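Side-chain contacts in CurJ (Moorea producens 3L, PDB 5TZ6), which probably catalyses, in its unmutated form, a vinylogous dehydration as a polyketide synthase dehydratase domain in curacin biosynthesis: residues L35-D40 against T209-H214; S53-L58 against F243-F248; F222-A227 against L259-C264. The protein carries 1 engineered substitution. All blocks are in the same frame, centred on the assembly; numbering follows the deposited sequence.

Interaction 1: residues L35-D40 against T209-H214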
loop_
_atom_site.group_PDB
_atom_site.type_symbol
_atom_site.label_atom_id
_atom_site.label_comp_id
_atom_site.label_asym_id
_atom_site.label_seq_id
_atom_site.Cartn_x
_atom_site.Cartn_y
_atom_site.Cartn_z
ATOM N N LEU A 35 -9.054 7.083 -15.387
ATOM C CA LEU A 35 -9.777 8.329 -15.135
ATOM C C LEU A 35 -10.092 8.971 -16.478
ATOM O O LEU A 35 -9.315 9.792 -16.989
ATOM C CB LEU A 35 -8.961 9.258 -14.241
ATOM C CG LEU A 35 -8.590 8.621 -12.902
ATOM C CD1 LEU A 35 -7.715 9.551 -12.085
ATOM C CD2 LEU A 35 -9.859 8.256 -12.147
ATOM N N PRO A 36 -11.240 8.635 -17.069
ATOM C CA PRO A 36 -11.519 9.100 -18.438
ATOM C C PRO A 36 -11.535 10.611 -18.572
ATOM O O PRO A 36 -10.999 11.140 -19.552
ATOM C CB PRO A 36 -12.889 8.480 -18.742
ATOM C CG PRO A 36 -12.994 7.312 -17.813
ATOM C CD PRO A 36 -12.290 7.741 -16.560
ATOM N N PHE A 37 -12.125 11.326 -17.610
ATOM C CA PHE A 37 -12.235 12.775 -17.730
ATOM C C PHE A 37 -10.875 13.453 -17.850
ATOM O O PHE A 37 -10.805 14.601 -18.305
ATOM C CB PHE A 37 -12.969 13.355 -16.521
ATOM C CG PHE A 37 -12.294 13.052 -15.202
ATOM C CD1 PHE A 37 -11.245 13.835 -14.746
ATOM C CD2 PHE A 37 -12.711 11.986 -14.421
ATOM C CE1 PHE A 37 -10.628 13.560 -13.540
ATOM C CE2 PHE A 37 -12.095 11.709 -13.217
ATOM C CZ PHE A 37 -11.052 12.495 -12.778
ATOM N N LEU A 38 -9.795 12.776 -17.455
ATOM C CA LEU A 38 -8.466 13.354 -17.621
ATOM C C LEU A 38 -8.168 13.670 -19.083
ATOM O O LEU A 38 -7.370 14.568 -19.375
ATOM C CB LEU A 38 -7.412 12.401 -17.059
ATOM C CG LEU A 38 -7.230 12.404 -15.537
ATOM C CD1 LEU A 38 -6.220 11.349 -15.120
ATOM C CD2 LEU A 38 -6.799 13.777 -15.065
ATOM N N ALA A 39 -8.807 12.961 -20.010
ATOM C CA ALA A 39 -8.604 13.229 -21.424
ATOM C C ALA A 39 -9.244 14.537 -21.875
ATOM O O ALA A 39 -9.129 14.884 -23.057
ATOM C CB ALA A 39 -9.150 12.065 -22.254
ATOM N N ASP A 40 -9.899 15.272 -20.977
ATOM C CA ASP A 40 -10.600 16.496 -21.338
ATOM C C ASP A 40 -9.881 17.755 -20.873
ATOM O O ASP A 40 -10.429 18.854 -21.012
ATOM C CB ASP A 40 -12.026 16.474 -20.788
ATOM C CG ASP A 40 -12.930 15.555 -21.575
ATOM O OD1 ASP A 40 -12.497 15.096 -22.650
ATOM O OD2 ASP A 40 -14.074 15.304 -21.142
ATOM N N THR A 209 -21.285 10.610 -7.266
ATOM C CA THR A 209 -21.785 10.219 -5.954
ATOM C C THR A 209 -20.672 9.700 -5.058
ATOM O O THR A 209 -20.713 9.911 -3.840
ATOM C CB THR A 209 -22.880 9.163 -6.100
ATOM O OG1 THR A 209 -24.148 9.743 -5.769
ATOM C CG2 THR A 209 -22.607 7.970 -5.190
ATOM N N LYS A 210 -19.675 9.025 -5.632
ATOM C CA LYS A 210 -18.569 8.506 -4.839
ATOM C C LYS A 210 -17.521 9.565 -4.532
ATOM O O LYS A 210 -16.726 9.380 -3.605
ATOM C CB LYS A 210 -17.909 7.328 -5.564
ATOM C CG LYS A 210 -18.184 5.962 -4.944
ATOM C CD LYS A 210 -19.600 5.492 -5.223
ATOM C CE LYS A 210 -19.769 4.021 -4.873
ATOM N NZ LYS A 210 -19.325 3.714 -3.485
ATOM N N TYR A 211 -17.510 10.666 -5.278
ATOM C CA TYR A 211 -16.571 11.749 -5.031
ATOM C C TYR A 211 -17.106 12.696 -3.966
ATOM O O TYR A 211 -18.310 12.958 -3.895
ATOM C CB TYR A 211 -16.318 12.545 -6.312
ATOM C CG TYR A 211 -15.523 11.842 -7.393
ATOM C CD1 TYR A 211 -16.154 11.038 -8.332
ATOM C CD2 TYR A 211 -14.148 12.019 -7.503
ATOM C CE1 TYR A 211 -15.434 10.410 -9.338
ATOM C CE2 TYR A 211 -13.420 11.391 -8.505
ATOM C CZ TYR A 211 -14.069 10.589 -9.419
ATOM O OH TYR A 211 -13.356 9.963 -10.419
ATOM N N GLN A 212 -16.201 13.220 -3.138
ATOM C CA GLN A 212 -16.545 14.386 -2.331
ATOM C C GLN A 212 -16.805 15.594 -3.229
ATOM O O GLN A 212 -17.899 16.169 -3.221
ATOM C CB GLN A 212 -15.434 14.690 -1.320
ATOM C CG GLN A 212 -15.381 13.756 -0.117
ATOM C CD GLN A 212 -15.158 12.308 -0.497
ATOM O OE1 GLN A 212 -14.188 11.978 -1.175
ATOM N NE2 GLN A 212 -16.056 11.432 -0.056
ATOM N N LEU A 213 -15.795 15.996 -3.998
ATOM C CA LEU A 213 -15.926 17.013 -5.035
ATOM C C LEU A 213 -15.166 16.533 -6.257
ATOM O O LEU A 213 -13.948 16.343 -6.195
ATOM C CB LEU A 213 -15.388 18.374 -4.585
ATOM C CG LEU A 213 -16.191 19.185 -3.577
ATOM C CD1 LEU A 213 -15.553 20.549 -3.402
ATOM C CD2 LEU A 213 -17.638 19.319 -4.030
ATOM N N HIS A 214 -15.883 16.330 -7.355
ATOM C CA HIS A 214 -15.259 15.841 -8.570
ATOM C C HIS A 214 -14.134 16.782 -8.993
ATOM O O HIS A 214 -14.270 18.008 -8.880
ATOM C CB HIS A 214 -16.294 15.720 -9.687
ATOM C CG HIS A 214 -15.878 14.809 -10.801
ATOM N ND1 HIS A 214 -15.037 15.212 -11.816
ATOM C CD2 HIS A 214 -16.194 13.517 -11.063
ATOM C CE1 HIS A 214 -14.848 14.206 -12.653
ATOM N NE2 HIS A 214 -15.540 13.166 -12.219
#
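L35 opens the contact lightly: its CD2 methyl comes within 4.3 Å of Y211 OH, a van der Waals approach. From P36 the chain coils into a 3-10 turn, in which L38 N bonds back to L35 O, and F37 leaves that turn pointing at residues 209-214. Its CG sits between the backbone N and the carbonyl carbon (chi1 59°), a crowded position that sends the ring out to two aromatic neighbours. Y211 arrives from the opposite direction and sets its hydroxyl at the rim of the phenyl ring, near its plane, with OH 3.5 Å from F37 CE2. H214 instead comes over a face. The two rings form a T-shaped pair, centroids 4.7 Å apart and planes at 64°, with the imidazole edge turned to the phenyl; H214 CE1 lies 3.6 Å from F37 CD2, nearer the rim than the centre. On its other flank the same imidazole puts CD2 over a face of Y211. Its rotation is fixed by ND1, which bonds T216 N. No hydrogen bond crosses the two segments. D40 closes the turn, held by S181 OG, and leads directly to F41, the engineered phenylalanine of the ligand pocket. H214 is thus a side-chain N-cap of helix 215-223, the helix that carries pocket residue D219, and the aromatic cluster joins the two halves of the double hotdog fold of polyketide synthase dehydratases.

Interaction 2: residues S53-L58 against F243-F248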
loop_
_atom_site.group_PDB
_atom_site.type_symbol
_atom_site.label_atom_id
_atom_site.label_comp_id
_atom_site.label_asym_id
_atom_site.label_seq_id
_atom_site.Cartn_x
_atom_site.Cartn_y
_atom_site.Cartn_z
ATOM N N SER A 53 -7.517 18.917 -9.320
ATOM C CA SER A 53 -7.606 17.470 -9.207
ATOM C C SER A 53 -6.935 16.987 -7.932
ATOM O O SER A 53 -7.494 16.167 -7.198
ATOM C CB SER A 53 -6.971 16.805 -10.425
ATOM O OG SER A 53 -6.880 15.403 -10.231
ATOM N N HIS A 54 -5.722 17.479 -7.658
ATOM C CA HIS A 54 -5.038 17.105 -6.423
ATOM C C HIS A 54 -5.840 17.508 -5.191
ATOM O O HIS A 54 -5.793 16.814 -4.168
ATOM C CB HIS A 54 -3.640 17.718 -6.396
ATOM C CG HIS A 54 -2.814 17.348 -7.587
ATOM N ND1 HIS A 54 -2.432 18.264 -8.543
ATOM C CD2 HIS A 54 -2.337 16.149 -8.001
ATOM C CE1 HIS A 54 -1.737 17.649 -9.484
ATOM N NE2 HIS A 54 -1.666 16.365 -9.179
ATOM N N ILE A 55 -6.586 18.614 -5.271
ATOM C CA ILE A 55 -7.470 18.983 -4.167
ATOM C C ILE A 55 -8.543 17.916 -3.969
ATOM O O ILE A 55 -8.786 17.448 -2.848
ATOM C CB ILE A 55 -8.083 20.372 -4.414
ATOM C CG1 ILE A 55 -6.969 21.425 -4.488
ATOM C CG2 ILE A 55 -9.152 20.691 -3.376
ATOM C CD1 ILE A 55 -7.434 22.837 -4.249
ATOM N N SER A 56 -9.197 17.511 -5.057
ATOM C CA SER A 56 -10.192 16.447 -4.962
ATOM C C SER A 56 -9.578 15.161 -4.403
ATOM O O SER A 56 -10.200 14.458 -3.591
ATOM C CB SER A 56 -10.822 16.232 -6.342
ATOM O OG SER A 56 -11.608 15.060 -6.389
ATOM N N LEU A 57 -8.330 14.870 -4.783
ATOM C CA LEU A 57 -7.642 13.678 -4.290
ATOM C C LEU A 57 -7.407 13.756 -2.786
ATOM O O LEU A 57 -7.568 12.757 -2.066
ATOM C CB LEU A 57 -6.323 13.503 -5.039
ATOM C CG LEU A 57 -5.443 12.292 -4.730
ATOM C CD1 LEU A 57 -6.193 11.000 -4.983
ATOM C CD2 LEU A 57 -4.181 12.346 -5.581
ATOM N N LEU A 58 -7.031 14.937 -2.289
ATOM C CA LEU A 58 -6.828 15.065 -0.850
ATOM C C LEU A 58 -8.150 14.976 -0.102
ATOM O O LEU A 58 -8.207 14.402 0.987
ATOM C CB LEU A 58 -6.097 16.362 -0.528
ATOM C CG LEU A 58 -4.620 16.251 -0.913
ATOM C CD1 LEU A 58 -4.027 17.605 -1.270
ATOM C CD2 LEU A 58 -3.838 15.586 0.212
ATOM N N PHE A 243 -2.062 29.042 -8.346
ATOM C CA PHE A 243 -0.709 29.005 -7.819
ATOM C C PHE A 243 -0.653 28.719 -6.325
ATOM O O PHE A 243 0.216 27.959 -5.886
ATOM C CB PHE A 243 -0.022 30.337 -8.133
ATOM C CG PHE A 243 1.374 30.445 -7.594
ATOM C CD1 PHE A 243 1.605 30.943 -6.318
ATOM C CD2 PHE A 243 2.459 30.068 -8.373
ATOM C CE1 PHE A 243 2.894 31.049 -5.821
ATOM C CE2 PHE A 243 3.757 30.171 -7.874
ATOM C CZ PHE A 243 3.970 30.663 -6.599
ATOM N N SER A 244 -1.553 29.301 -5.533
ATOM C CA SER A 244 -1.548 29.038 -4.101
ATOM C C SER A 244 -2.949 29.259 -3.545
ATOM O O SER A 244 -3.751 29.995 -4.118
ATOM C CB SER A 244 -0.539 29.929 -3.373
ATOM O OG SER A 244 -0.917 31.294 -3.452
ATOM N N ILE A 245 -3.233 28.622 -2.409
ATOM C CA ILE A 245 -4.538 28.729 -1.763
ATOM C C ILE A 245 -4.337 28.815 -0.255
ATOM O O ILE A 245 -3.704 27.936 0.342
ATOM C CB ILE A 245 -5.443 27.536 -2.113
ATOM C CG1 ILE A 245 -5.865 27.607 -3.578
ATOM C CG2 ILE A 245 -6.663 27.516 -1.219
ATOM C CD1 ILE A 245 -6.576 26.370 -4.067
ATOM N N ASP A 246 -4.876 29.862 0.368
ATOM C CA ASP A 246 -4.755 29.972 1.818
ATOM C C ASP A 246 -5.595 28.913 2.527
ATOM O O ASP A 246 -5.090 28.200 3.399
ATOM C CB ASP A 246 -5.126 31.381 2.282
ATOM C CG ASP A 246 -4.154 32.431 1.774
ATOM O OD1 ASP A 246 -2.975 32.082 1.543
ATOM O OD2 ASP A 246 -4.563 33.601 1.603
ATOM N N LYS A 247 -6.873 28.778 2.165
ATOM C CA LYS A 247 -7.681 27.744 2.800
ATOM C C LYS A 247 -8.818 27.280 1.898
ATOM O O LYS A 247 -9.596 28.095 1.402
ATOM C CB LYS A 247 -8.249 28.245 4.130
ATOM C CG LYS A 247 -9.102 27.218 4.853
ATOM C CD LYS A 247 -9.368 27.638 6.278
ATOM C CE LYS A 247 -10.174 28.922 6.316
ATOM N NZ LYS A 247 -10.258 29.469 7.697
ATOM N N PHE A 248 -8.932 25.967 1.727
ATOM C CA PHE A 248 -10.024 25.337 0.997
ATOM C C PHE A 248 -10.816 24.465 1.966
ATOM O O PHE A 248 -10.274 23.515 2.532
ATOM C CB PHE A 248 -9.475 24.496 -0.156
ATOM C CG PHE A 248 -10.536 23.905 -1.042
ATOM C CD1 PHE A 248 -11.358 22.888 -0.587
ATOM C CD2 PHE A 248 -10.689 24.348 -2.346
ATOM C CE1 PHE A 248 -12.328 22.344 -1.402
ATOM C CE2 PHE A 248 -11.655 23.804 -3.172
ATOM C CZ PHE A 248 -12.477 22.800 -2.697
#
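Helix 51-65 passes the bend in strand 239-250 with the CA atoms of I55 and F248 8.6 Å apart, the closest backbone approach of 53-58 to 243-248. This is core packing of the double hotdog fold: the helix belongs to the first half of the chain, the strand to the second, and the strand turns a corner at D246, so that I245 and F248 can both face the helix. Two classic beta bulges accompany the bend, F243 and S244 opposite E296, and D246 and K247 opposite I293. On the helix side a single residue, I55, makes the whole contact, and it does so with two branches. The CG1 arm lies beside the backbone N (chi1 -62°) and extends to CD1, which meets I245 CD1 tip to tip at 3.6 Å. The same CD1 lies above the phenylalanine plane, beyond the ring's outline, 4.1 Å from F248 CD2. F222 of helix 215-223 touches both isoleucines, and L213 touches F248, so all three are buried among apolar side chains. F248, with CG anti to its backbone N (chi1 -175°), presents a ring face to the second branch. The CG2 methyl of I55 settles over the middle of that face as a CH-pi contact, 3.9 Å from the F248 ring centroid and only 5° off the normal, nearly equidistant from the ring carbons, with F248 CZ at 4.0 Å.

Interaction 3: residues F222-A227 against L259-C264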
loop_
_atom_site.group_PDB
_atom_site.type_symbol
_atom_site.label_atom_id
_atom_site.label_comp_id
_atom_site.label_asym_id
_atom_site.label_seq_id
_atom_site.Cartn_x
_atom_site.Cartn_y
_atom_site.Cartn_z
ATOM N N PHE A 222 -12.250 27.157 -10.027
ATOM C CA PHE A 222 -11.109 28.011 -10.354
ATOM C C PHE A 222 -11.291 28.740 -11.685
ATOM O O PHE A 222 -10.777 29.854 -11.853
ATOM C CB PHE A 222 -9.818 27.195 -10.370
ATOM C CG PHE A 222 -9.483 26.563 -9.050
ATOM C CD1 PHE A 222 -10.094 26.999 -7.883
ATOM C CD2 PHE A 222 -8.543 25.546 -8.969
ATOM C CE1 PHE A 222 -9.792 26.419 -6.664
ATOM C CE2 PHE A 222 -8.230 24.964 -7.756
ATOM C CZ PHE A 222 -8.858 25.401 -6.601
ATOM N N GLN A 223 -12.026 28.144 -12.634
ATOM C CA GLN A 223 -12.248 28.782 -13.929
ATOM C C GLN A 223 -13.091 30.036 -13.794
ATOM O O GLN A 223 -13.009 30.932 -14.643
ATOM C CB GLN A 223 -12.944 27.832 -14.900
ATOM C CG GLN A 223 -12.216 26.552 -15.216
ATOM C CD GLN A 223 -13.125 25.578 -15.936
ATOM O OE1 GLN A 223 -14.112 25.983 -16.543
ATOM N NE2 GLN A 223 -12.814 24.290 -15.852
ATOM N N SER A 224 -13.928 30.108 -12.757
ATOM C CA SER A 224 -14.771 31.289 -12.610
ATOM C C SER A 224 -13.952 32.576 -12.614
ATOM O O SER A 224 -14.421 33.605 -13.111
ATOM C CB SER A 224 -15.597 31.201 -11.325
ATOM O OG SER A 224 -14.763 31.118 -10.181
ATOM N N ILE A 225 -12.722 32.547 -12.089
ATOM C CA ILE A 225 -11.969 33.794 -11.990
ATOM C C ILE A 225 -11.657 34.342 -13.368
ATOM O O ILE A 225 -11.487 35.556 -13.527
ATOM C CB ILE A 225 -10.660 33.637 -11.186
ATOM C CG1 ILE A 225 -9.526 33.179 -12.099
ATOM C CG2 ILE A 225 -10.844 32.695 -9.997
ATOM C CD1 ILE A 225 -8.227 33.914 -11.843
ATOM N N ILE A 226 -11.605 33.478 -14.381
ATOM C CA ILE A 226 -11.320 33.947 -15.728
ATOM C C ILE A 226 -12.326 35.011 -16.134
ATOM O O ILE A 226 -12.013 35.902 -16.933
ATOM C CB ILE A 226 -11.332 32.764 -16.715
ATOM C CG1 ILE A 226 -10.127 31.850 -16.483
ATOM C CG2 ILE A 226 -11.399 33.266 -18.162
ATOM C CD1 ILE A 226 -8.789 32.561 -16.572
ATOM N N ALA A 227 -13.544 34.946 -15.584
ATOM C CA ALA A 227 -14.601 35.875 -15.968
ATOM C C ALA A 227 -14.361 37.293 -15.472
ATOM O O ALA A 227 -15.056 38.211 -15.919
ATOM C CB ALA A 227 -15.954 35.371 -15.461
ATOM N N LEU A 259 -25.374 23.752 -9.240
ATOM C CA LEU A 259 -24.721 24.446 -8.139
ATOM C C LEU A 259 -24.473 25.896 -8.527
ATOM O O LEU A 259 -24.501 26.257 -9.707
ATOM C CB LEU A 259 -23.384 23.790 -7.766
ATOM C CG LEU A 259 -23.387 22.295 -7.466
ATOM C CD1 LEU A 259 -21.987 21.858 -7.077
ATOM C CD2 LEU A 259 -24.399 21.949 -6.373
ATOM N N TRP A 260 -24.220 26.729 -7.519
ATOM C CA TRP A 260 -23.897 28.131 -7.740
ATOM C C TRP A 260 -22.491 28.404 -7.228
ATOM O O TRP A 260 -22.096 27.887 -6.181
ATOM C CB TRP A 260 -24.891 29.056 -7.037
ATOM C CG TRP A 260 -26.289 28.993 -7.584
ATOM C CD1 TRP A 260 -27.336 28.283 -7.071
ATOM C CD2 TRP A 260 -26.796 29.675 -8.739
ATOM N NE1 TRP A 260 -28.459 28.477 -7.838
ATOM C CE2 TRP A 260 -28.155 29.329 -8.866
ATOM C CE3 TRP A 260 -26.232 30.547 -9.676
ATOM C CZ2 TRP A 260 -28.958 29.821 -9.890
ATOM C CZ3 TRP A 260 -27.029 31.035 -10.690
ATOM C CH2 TRP A 260 -28.378 30.670 -10.792
ATOM N N CYS A 261 -21.742 29.225 -7.961
ATOM C CA CYS A 261 -20.370 29.563 -7.606
ATOM C C CYS A 261 -20.208 31.076 -7.611
ATOM O O CYS A 261 -20.282 31.706 -8.670
ATOM C CB CYS A 261 -19.377 28.916 -8.568
ATOM S SG CYS A 261 -17.683 29.371 -8.199
ATOM N N TYR A 262 -19.955 31.653 -6.442
ATOM C CA TYR A 262 -19.767 33.088 -6.286
ATOM C C TYR A 262 -18.294 33.375 -6.046
ATOM O O TYR A 262 -17.671 32.753 -5.187
ATOM C CB TYR A 262 -20.611 33.621 -5.131
ATOM C CG TYR A 262 -20.398 35.085 -4.814
ATOM C CD1 TYR A 262 -20.625 36.064 -5.772
ATOM C CD2 TYR A 262 -20.002 35.490 -3.541
ATOM C CE1 TYR A 262 -20.439 37.403 -5.482
ATOM C CE2 TYR A 262 -19.818 36.828 -3.240
ATOM C CZ TYR A 262 -20.036 37.780 -4.215
ATOM O OH TYR A 262 -19.853 39.114 -3.924
ATOM N N THR A 263 -17.737 34.299 -6.816
ATOM C CA THR A 263 -16.320 34.618 -6.754
ATOM C C THR A 263 -16.159 36.125 -6.684
ATOM O O THR A 263 -16.919 36.865 -7.317
ATOM C CB THR A 263 -15.554 34.089 -7.982
ATOM O OG1 THR A 263 -15.649 32.660 -8.046
ATOM C CG2 THR A 263 -14.089 34.495 -7.913
ATOM N N CYS A 264 -15.183 36.581 -5.907
ATOM C CA CYS A 264 -14.823 37.994 -5.923
ATOM C C CYS A 264 -13.320 38.116 -5.758
ATOM O O CYS A 264 -12.681 37.269 -5.136
ATOM C CB CYS A 264 -15.557 38.796 -4.840
ATOM S SG CYS A 264 -15.821 37.913 -3.304
#
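The polar part of the contact is one hydrogen bond between hydroxyls: T263 OG1 donates to S224 OG over 2.8 Å. The serine oxygen stands between its own backbone N and carbonyl carbon (chi1 60°), a rotation that also lets it bond C221 O one turn back in the chain. S224 OG is therefore gripped twice, accepting a hydrogen bond from T263 OG1 and bonded in turn to C221 O, so this buried hydroxyl is satisfied on both sides and links strand to helix. The backbone around it, 224-227, keeps helical angles but is bonded three residues apart, as in A227 N to S224 O at 2.9 Å. All this lies in the second hotdog half, where helix 215-223 and its continuation pack against the sheet; C261 and T263 on strand 258-267 point at them, whereas Y262 between points away. Van der Waals contacts fill in beside the bond. C261 SG, anti to its backbone N (chi1 178°), rests 3.9 Å from S224 OG. The CG2 methyl of T263 faces I225 CG2 at 4.3 Å, a looser touch, because the isoleucine runs on away from the strand toward F240 and F275 and comes within about 6 Å of the bound ligand. With an alanine in place of T263, S224 OG would probably lose its strand-side donor and a gap would be likely to open next to I225 CG2. On another face of the helix, Q223 NE2 bonds D219 OD2 of the ligand pocket and also F182 O.

How the interactions relate
From the N terminus the chain passes 35-40, then helix 51-65 with 53-58, before 209-214 returns to 35-40 and closes the loop of interaction 1 over some 170 residues. Because 53-58 lies inside that loop and finds 243-248 beyond it, interactions 1 and 2 cross. Interaction 3, between 222-227 and 259-264, closes a loop of about 30 residues within the second half; it follows interaction 1 in series and crosses interaction 2. L213 O to S56 OG, 2.7 Å, a probable hydrogen bond, joins interactions 1 and 2. F222 CZ meets I245 CD1 (3.5 Å) and also I55 CD1 (3.8 Å), so the end of helix 215-223 packs against both strand 239-250 and helix 51-65 of the first half.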